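PDB 1EZW: coenzyme f420-dependent n5,n10-methylenetetrahydromethanopterin reductase from Methanopyrus kandleri, which catalyses the reversible reduction of methylene-tetrahydromethanopterin to methyl-tetrahydromethanopterin with reduced coenzyme F420, a step of methanogenesis from carbon dioxide. Local coordinates for the interface of chains A and B and the interface of chains A and C. Sequence-based numbering; all coordinates share one arbitrary frame. Chains: chain A/B/C, Coenzyme f420-dependent n5,n10-methylenetetrahydromethanopterin reductase.

Contact 1: the interface of chains A and B. Residues chain A 21, 24-25, 333, 337; chain B 15, 17-18.
A:Val25 and the imidazole of A:His21 meet the aliphatic stem of B:Lys15 at the centre of this patch, where helices 16-28 and 332-342 of one TIM barrel of the bacterial luciferase-like family face the start of helix 16-28 in the other. CG2 of A:Val25 packs 3.7 Å from CD of B:Lys15, crossing it at about a right angle. The same methyl lies against one face of the A:His21 ring, towards its rim, and CA of B:Lys18 comes over the opposite face, so the imidazole is held between a methyl of its own chain and the partner's backbone. ND1 of A:His21 pairs with the hydroxyl OG1 of B:Thr17 at 2.7 Å, 159° at the hydrogen, and either could be the donor. NE2 of A:His21 donates in the ring plane to OE2 of A:Glu333 at 2.7 Å, from above the carboxylate plane. A:Glu333, its CG anti to the backbone N (chi1 173°), stretches out to the rim. There the ammonium NZ of B:Lys15, bent at the end (chi4 76°), is shared by two carboxylates: OE1 of A:Glu333 at 2.8 Å, on the anti side and somewhat out of plane, and OE2 of A:Glu337 at 2.8 Å, on the syn side but tilted well out of plane. B:Lys18 curls back so that NZ makes a weak 3.4 Å salt bridge to OE2 of A:Glu333, and a water joins the same ammonium to OE1 of that glutamate.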
# COMPACT_ATOMS: atom_id res chain seq x y z
N HIS A 21 0.59 -11.52 0.32
CA HIS A 21 0.89 -12.08 -0.99
C HIS A 21 0.04 -13.35 -1.27
O HIS A 21 -0.48 -13.48 -2.40
CB HIS A 21 2.39 -12.47 -1.02
CG HIS A 21 2.78 -13.33 -2.18
ND1 HIS A 21 2.74 -12.90 -3.50
CD2 HIS A 21 3.16 -14.63 -2.23
CE1 HIS A 21 3.08 -13.90 -4.29
NE2 HIS A 21 3.34 -14.96 -3.56
N LYS A 24 -3.41 -12.42 -2.20
CA LYS A 24 -3.49 -11.96 -3.59
C LYS A 24 -3.45 -13.17 -4.55
O LYS A 24 -4.22 -13.20 -5.51
CB LYS A 24 -2.33 -10.97 -3.88
CG LYS A 24 -2.19 -10.54 -5.36
CD LYS A 24 -3.44 -9.81 -5.82
CE LYS A 24 -3.19 -8.92 -7.07
NZ LYS A 24 -2.92 -9.66 -8.29
N VAL A 25 -2.59 -14.16 -4.31
CA VAL A 25 -2.54 -15.36 -5.17
C VAL A 25 -3.90 -16.05 -5.14
O VAL A 25 -4.44 -16.38 -6.21
CB VAL A 25 -1.42 -16.31 -4.79
CG1 VAL A 25 -1.44 -17.57 -5.73
CG2 VAL A 25 -0.06 -15.57 -4.98
N GLU A 333 1.72 -21.57 -1.97
CA GLU A 333 1.41 -20.86 -3.20
C GLU A 333 1.09 -21.79 -4.37
O GLU A 333 0.11 -21.58 -5.10
CB GLU A 333 2.57 -19.89 -3.54
CG GLU A 333 2.43 -19.23 -4.89
CD GLU A 333 3.43 -18.09 -5.05
OE1 GLU A 333 3.72 -17.72 -6.20
OE2 GLU A 333 3.92 -17.61 -4.00
N GLU A 337 -2.61 -22.27 -6.42
CA GLU A 337 -2.71 -22.23 -7.87
C GLU A 337 -3.31 -23.53 -8.41
O GLU A 337 -4.09 -23.51 -9.36
CB GLU A 337 -1.31 -21.97 -8.46
CG GLU A 337 -0.84 -20.53 -8.17
CD GLU A 337 0.53 -20.24 -8.71
OE1 GLU A 337 1.40 -21.15 -8.66
OE2 GLU A 337 0.74 -19.10 -9.16
N LYS B 15 5.68 -12.92 -9.44
CA LYS B 15 4.57 -12.05 -9.00
C LYS B 15 5.07 -10.77 -8.31
O LYS B 15 5.91 -10.80 -7.42
CB LYS B 15 3.69 -12.82 -8.01
CG LYS B 15 3.06 -14.05 -8.69
CD LYS B 15 2.28 -14.93 -7.79
CE LYS B 15 1.78 -16.18 -8.55
NZ LYS B 15 2.79 -17.29 -8.86
N THR B 17 3.94 -8.94 -5.98
CA THR B 17 3.83 -9.00 -4.53
C THR B 17 4.91 -9.92 -3.93
O THR B 17 5.30 -9.72 -2.78
CB THR B 17 2.43 -9.50 -4.12
OG1 THR B 17 2.10 -10.69 -4.87
CG2 THR B 17 1.41 -8.45 -4.41
N LYS B 18 5.38 -10.93 -4.66
CA LYS B 18 6.45 -11.78 -4.13
C LYS B 18 7.76 -10.99 -4.16
O LYS B 18 8.54 -11.00 -3.19
CB LYS B 18 6.58 -13.05 -4.97
CG LYS B 18 7.85 -13.89 -4.69
CD LYS B 18 7.94 -14.34 -3.25
CE LYS B 18 6.91 -15.39 -2.91
NZ LYS B 18 7.13 -16.59 -3.71
O HOH W 1 5.61 -16.01 -6.16

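Contact 2: the interface of chains A and C. Residues chain A 78, 82, 141, 163; chain C 42-44.
Two hydrogen bonds tie A:Ser78 and A:Thr82, one turn apart on helix 73-86, to the backbone of the C:Asn42 to C:Ser44 loop. The hydroxyl OG of A:Ser78, anti to its own N (chi1 176°), donates to the carbonyl O of C:Asn42 at 2.8 Å and meets it in the carbonyl plane. A:Thr82 both accepts and donates: its OG1 accepts the backbone N-H of C:Ser44 at 3.0 Å, nearly straight at 168°, and donates a hydrogen bond to the carbonyl O of A:Ser78 at 2.7 Å, from above that carbonyl's plane. The hydroxyl's donor role within its own helix is likely to orient it to receive the loop amide. Since these bonds use the loop's main-chain atoms, they read its backbone path more than the identity of its side chains.

Apolar contact comes from A:Ala163, whose methyl CB sits over the centre of the C:Tyr43 ring, 3.8 Å from the centroid, in a CH-pi contact. At the edge of that ring, in its plane, lies OG1 of A:Thr82, while CA of A:Thr82 stands 3.9 Å from CD2 of C:Tyr43. The tyrosine is bordered by the helix on one rim and capped by the alanine on one face. These contacts clamp the loop ahead of helix 45-54 of chain C onto chain A, holding two barrels side by side in the homotetramer.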
# COMPACT_ATOMS: atom_id res chain seq x y z
N SER A 78 -15.80 -0.86 15.10
CA SER A 78 -14.91 0.11 14.47
C SER A 78 -13.91 -0.60 13.53
O SER A 78 -13.71 -0.13 12.38
CB SER A 78 -14.14 0.89 15.55
OG SER A 78 -13.20 1.79 14.94
N THR A 82 -13.70 -0.04 9.52
CA THR A 82 -12.44 0.53 8.99
C THR A 82 -11.91 -0.36 7.87
O THR A 82 -11.55 0.14 6.81
CB THR A 82 -11.41 0.69 10.12
OG1 THR A 82 -11.99 1.54 11.13
CG2 THR A 82 -10.09 1.37 9.62
N TYR A 141 -23.82 -0.04 14.96
CA TYR A 141 -22.66 0.80 14.62
C TYR A 141 -22.58 1.00 13.10
O TYR A 141 -22.40 2.11 12.60
CB TYR A 141 -21.39 0.11 15.15
CG TYR A 141 -20.12 0.92 15.00
CD1 TYR A 141 -19.57 1.61 16.07
CD2 TYR A 141 -19.47 0.99 13.76
CE1 TYR A 141 -18.38 2.37 15.93
CE2 TYR A 141 -18.28 1.73 13.61
CZ TYR A 141 -17.74 2.42 14.69
OH TYR A 141 -16.53 3.11 14.57
N ALA A 163 -17.30 7.02 12.20
CA ALA A 163 -16.75 6.17 11.13
C ALA A 163 -17.85 5.56 10.29
O ALA A 163 -18.89 5.11 10.82
CB ALA A 163 -15.90 5.05 11.73
N ASN C 42 -14.48 6.48 16.02
CA ASN C 42 -13.76 6.88 14.81
C ASN C 42 -13.18 5.65 14.15
O ASN C 42 -13.42 4.54 14.61
CB ASN C 42 -12.66 7.85 15.20
CG ASN C 42 -13.24 9.17 15.71
OD1 ASN C 42 -14.18 9.67 15.13
ND2 ASN C 42 -12.67 9.72 16.76
N TYR C 43 -12.42 5.85 13.06
CA TYR C 43 -11.81 4.69 12.41
C TYR C 43 -10.74 4.14 13.39
O TYR C 43 -10.18 4.86 14.22
CB TYR C 43 -11.21 5.09 11.06
CG TYR C 43 -12.26 5.39 10.03
CD1 TYR C 43 -12.57 6.71 9.68
CD2 TYR C 43 -12.97 4.34 9.41
CE1 TYR C 43 -13.57 7.00 8.72
CE2 TYR C 43 -13.94 4.59 8.46
CZ TYR C 43 -14.24 5.92 8.12
OH TYR C 43 -15.21 6.15 7.18
N SER C 44 -10.49 2.85 13.31
CA SER C 44 -9.61 2.22 14.28
C SER C 44 -8.18 2.58 14.05
O SER C 44 -7.73 2.72 12.92
CB SER C 44 -9.79 0.71 14.25
OG SER C 44 -9.30 0.15 13.04

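Contact 3: the interface of chains A and C. Residues chain A 40-43; chain C 78, 141, 163.
The loop that follows strand 33-36 of the TIM barrel in chain A, residues A:Tyr40 to A:Tyr43, lies across helices 73-86 and 127-142 of chain C and presents three successive carbonyls to it. The phenol OH of C:Tyr141 donates to O of A:Tyr40 at 2.7 Å, nearly along the C=O axis. Next, the amide N of C:Ala163 donates to O of A:Asn41 at 3.0 Å, 169° at the hydrogen. The third carbonyl, O of A:Asn42, takes the hydroxyl of C:Ser78, the twin of a bond made with the chains exchanged. C:Tyr141 owes its reach to a first torsion of -175°, which sends CG away from the backbone N and carries the phenol towards the loop. Beyond the carbonyls, the ring of A:Tyr43 lies flat beneath the methyl of C:Ala163. Replacing A:Tyr43 by a serine would probably deprive that methyl of its aromatic platform and open a gap beside the loop, although the carbonyl bonds come from neighbouring residues. At the other end, the side chains of A:Tyr40 and C:Tyr141 cross obliquely, their rings steeply inclined, with CD1 of A:Tyr40 in the plane of the C:Tyr141 ring, at its edge, 4.0 Å from CE1.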
# COMPACT_ATOMS: atom_id res chain seq x y z
N TYR A 40 -3.95 -13.55 19.97
CA TYR A 40 -2.99 -12.55 20.43
C TYR A 40 -1.54 -12.94 20.15
O TYR A 40 -0.67 -12.07 20.02
CB TYR A 40 -3.17 -12.31 21.96
CG TYR A 40 -2.46 -13.39 22.75
CD1 TYR A 40 -1.09 -13.26 23.05
CD2 TYR A 40 -3.07 -14.64 22.96
CE1 TYR A 40 -0.34 -14.34 23.50
CE2 TYR A 40 -2.32 -15.74 23.42
CZ TYR A 40 -0.96 -15.59 23.67
OH TYR A 40 -0.19 -16.70 23.98
N ASN A 41 -1.26 -14.25 20.06
CA ASN A 41 0.13 -14.65 19.88
C ASN A 41 0.67 -14.42 18.48
O ASN A 41 1.87 -14.48 18.26
CB ASN A 41 0.34 -16.13 20.28
CG ASN A 41 -0.64 -17.06 19.60
OD1 ASN A 41 -1.84 -16.89 19.69
ND2 ASN A 41 -0.12 -18.07 18.94
N ASN A 42 -0.22 -14.16 17.54
CA ASN A 42 0.20 -13.97 16.15
C ASN A 42 0.06 -12.51 15.79
O ASN A 42 -0.28 -11.70 16.65
CB ASN A 42 -0.69 -14.82 15.25
CG ASN A 42 -0.43 -16.31 15.49
OD1 ASN A 42 0.71 -16.71 15.62
ND2 ASN A 42 -1.48 -17.11 15.53
N TYR A 43 0.34 -12.17 14.53
CA TYR A 43 0.18 -10.77 14.12
C TYR A 43 -1.33 -10.45 14.17
O TYR A 43 -2.19 -11.32 14.01
CB TYR A 43 0.79 -10.54 12.74
CG TYR A 43 2.28 -10.61 12.74
CD1 TYR A 43 2.95 -11.74 12.26
CD2 TYR A 43 3.04 -9.52 13.25
CE1 TYR A 43 4.37 -11.80 12.27
CE2 TYR A 43 4.42 -9.56 13.26
CZ TYR A 43 5.08 -10.70 12.78
OH TYR A 43 6.45 -10.72 12.80
N SER C 78 0.15 -7.32 20.61
CA SER C 78 0.14 -7.83 19.25
C SER C 78 -0.01 -6.67 18.23
O SER C 78 0.74 -6.64 17.22
CB SER C 78 -1.03 -8.82 19.07
OG SER C 78 -1.11 -9.27 17.70
N TYR C 141 5.93 -9.31 25.87
CA TYR C 141 5.50 -9.77 24.54
C TYR C 141 6.55 -9.37 23.49
O TYR C 141 6.95 -10.18 22.65
CB TYR C 141 4.14 -9.13 24.23
CG TYR C 141 3.49 -9.60 22.93
CD1 TYR C 141 2.48 -10.54 22.95
CD2 TYR C 141 3.93 -9.11 21.70
CE1 TYR C 141 1.87 -11.00 21.74
CE2 TYR C 141 3.33 -9.54 20.50
CZ TYR C 141 2.31 -10.48 20.53
OH TYR C 141 1.67 -10.87 19.35
N ALA C 163 4.50 -13.71 17.01
CA ALA C 163 4.74 -12.44 16.29
C ALA C 163 6.00 -11.75 16.77
O ALA C 163 6.26 -11.70 17.99
CB ALA C 163 3.55 -11.50 16.46

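Contact 4: the interface of chains A and C. Residues chain A 46-47, 50-51, 86; chain C 47, 50-51, 86.
A:Thr50 and C:Thr50 meet across the two-fold axis, where helix 45-54 of each chain packs on its copy. CB of A:Thr50 stands 3.8 Å from the methyl CG2 of C:Thr50, the two side chains passing at a slant. Each methyl also reaches over the opposing helix to a glycine carbonyl, CG2 of A:Thr50 lying 3.6 Å from O of C:Gly47. The lack of a side chain at A:Gly47 and C:Gly47 probably lets the helices come this close. Around that centre, CE of A:Met46 touches CA of C:Gly47 at 3.6 Å. From the neighbouring helix 73-86, CD1 of A:Ile86 comes within 3.7 Å of O of C:Gly47, at the end of an extended branch (chi2 173°), and C:Ile86 does the same to A:Gly47.

The polar part of each threonine is turned back into its own helix: OG1 of A:Thr50 donates to the carbonyl O of A:Met46 at 2.7 Å, tilted 24° from the carbonyl plane. That bond is likely to hold the rotation of the side chain, with the methyl facing the partner. A glycine at A:Thr50 removes the methyl and the hydroxyl, and would probably open a gap on the axis against C:Thr50 and C:Gly47 and leave the carbonyl of A:Met46 without this partner. The patch packs helix 45-54 on its symmetry mate across the two-fold axis of the A-C pair, adding close apolar contact to the pairing in the tetramer.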
# COMPACT_ATOMS: atom_id res chain seq x y z
N MET A 46 -6.25 -6.99 12.32
CA MET A 46 -6.45 -5.68 11.72
C MET A 46 -5.21 -5.26 10.94
O MET A 46 -5.34 -4.72 9.84
CB MET A 46 -6.77 -4.61 12.79
CG MET A 46 -8.25 -4.39 13.00
SD MET A 46 -9.15 -4.10 11.46
CE MET A 46 -8.82 -2.38 10.90
N GLY A 47 -4.03 -5.50 11.47
CA GLY A 47 -2.83 -5.10 10.71
C GLY A 47 -2.66 -5.92 9.45
O GLY A 47 -2.44 -5.37 8.36
N THR A 50 -5.53 -5.21 6.88
CA THR A 50 -5.41 -3.91 6.26
C THR A 50 -4.31 -3.98 5.20
O THR A 50 -4.47 -3.49 4.08
CB THR A 50 -5.10 -2.82 7.31
OG1 THR A 50 -6.21 -2.72 8.21
CG2 THR A 50 -4.98 -1.45 6.60
N LEU A 51 -3.21 -4.65 5.52
CA LEU A 51 -2.14 -4.80 4.53
C LEU A 51 -2.68 -5.64 3.35
O LEU A 51 -2.47 -5.33 2.18
CB LEU A 51 -0.96 -5.52 5.15
CG LEU A 51 0.26 -5.75 4.25
CD1 LEU A 51 0.85 -4.39 3.78
CD2 LEU A 51 1.27 -6.55 5.04
N ILE A 86 -11.45 0.86 3.98
CA ILE A 86 -10.17 0.76 3.29
C ILE A 86 -10.17 -0.22 2.11
O ILE A 86 -9.54 0.04 1.09
CB ILE A 86 -9.07 0.39 4.30
CG1 ILE A 86 -8.89 1.58 5.27
CG2 ILE A 86 -7.73 0.18 3.57
CD1 ILE A 86 -7.95 1.31 6.45
N GLY C 47 -6.18 0.17 11.82
CA GLY C 47 -6.41 0.27 10.38
C GLY C 47 -5.77 1.52 9.79
O GLY C 47 -5.07 1.45 8.77
N THR C 50 -1.87 1.35 9.99
CA THR C 50 -1.30 0.40 9.05
C THR C 50 -1.32 1.04 7.66
O THR C 50 -0.35 0.97 6.91
CB THR C 50 -2.07 -0.93 9.06
OG1 THR C 50 -1.93 -1.53 10.36
CG2 THR C 50 -1.44 -1.90 8.05
N LEU C 51 -2.42 1.71 7.33
CA LEU C 51 -2.48 2.39 6.02
C LEU C 51 -1.41 3.50 6.00
O LEU C 51 -0.69 3.68 5.02
CB LEU C 51 -3.85 3.01 5.83
CG LEU C 51 -4.10 3.74 4.51
CD1 LEU C 51 -3.96 2.76 3.31
CD2 LEU C 51 -5.48 4.35 4.58
N ILE C 86 5.26 -4.10 10.16
CA ILE C 86 4.84 -3.55 8.88
C ILE C 86 5.51 -2.22 8.52
O ILE C 86 5.83 -1.98 7.36
CB ILE C 86 3.30 -3.40 8.85
CG1 ILE C 86 2.69 -4.82 8.88
CG2 ILE C 86 2.86 -2.73 7.54
CD1 ILE C 86 1.17 -4.85 9.03

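Contacts 2, 3 and 4 belong to the A-C interface. Contacts 2 and 3 cover the two symmetry-related copies of one loop docking, their C-alpha centres about 22 Å apart, each sharing Ser78, Tyr141 and Ala163 on one chain and Asn42 and Tyr43 on the other. Contact 4 lies between them on the two-fold axis, its centre about 13 Å from that of contact 2 and 15 Å from that of contact 3, and shares helix 73-86 with both. Contact 1 joins chain A to chain B instead, its C-alpha centre 18 to 29 Å from those of the others and through different helices, so chain A binds two neighbours at once, as fits a homotetramer built from two loosely associated dimers.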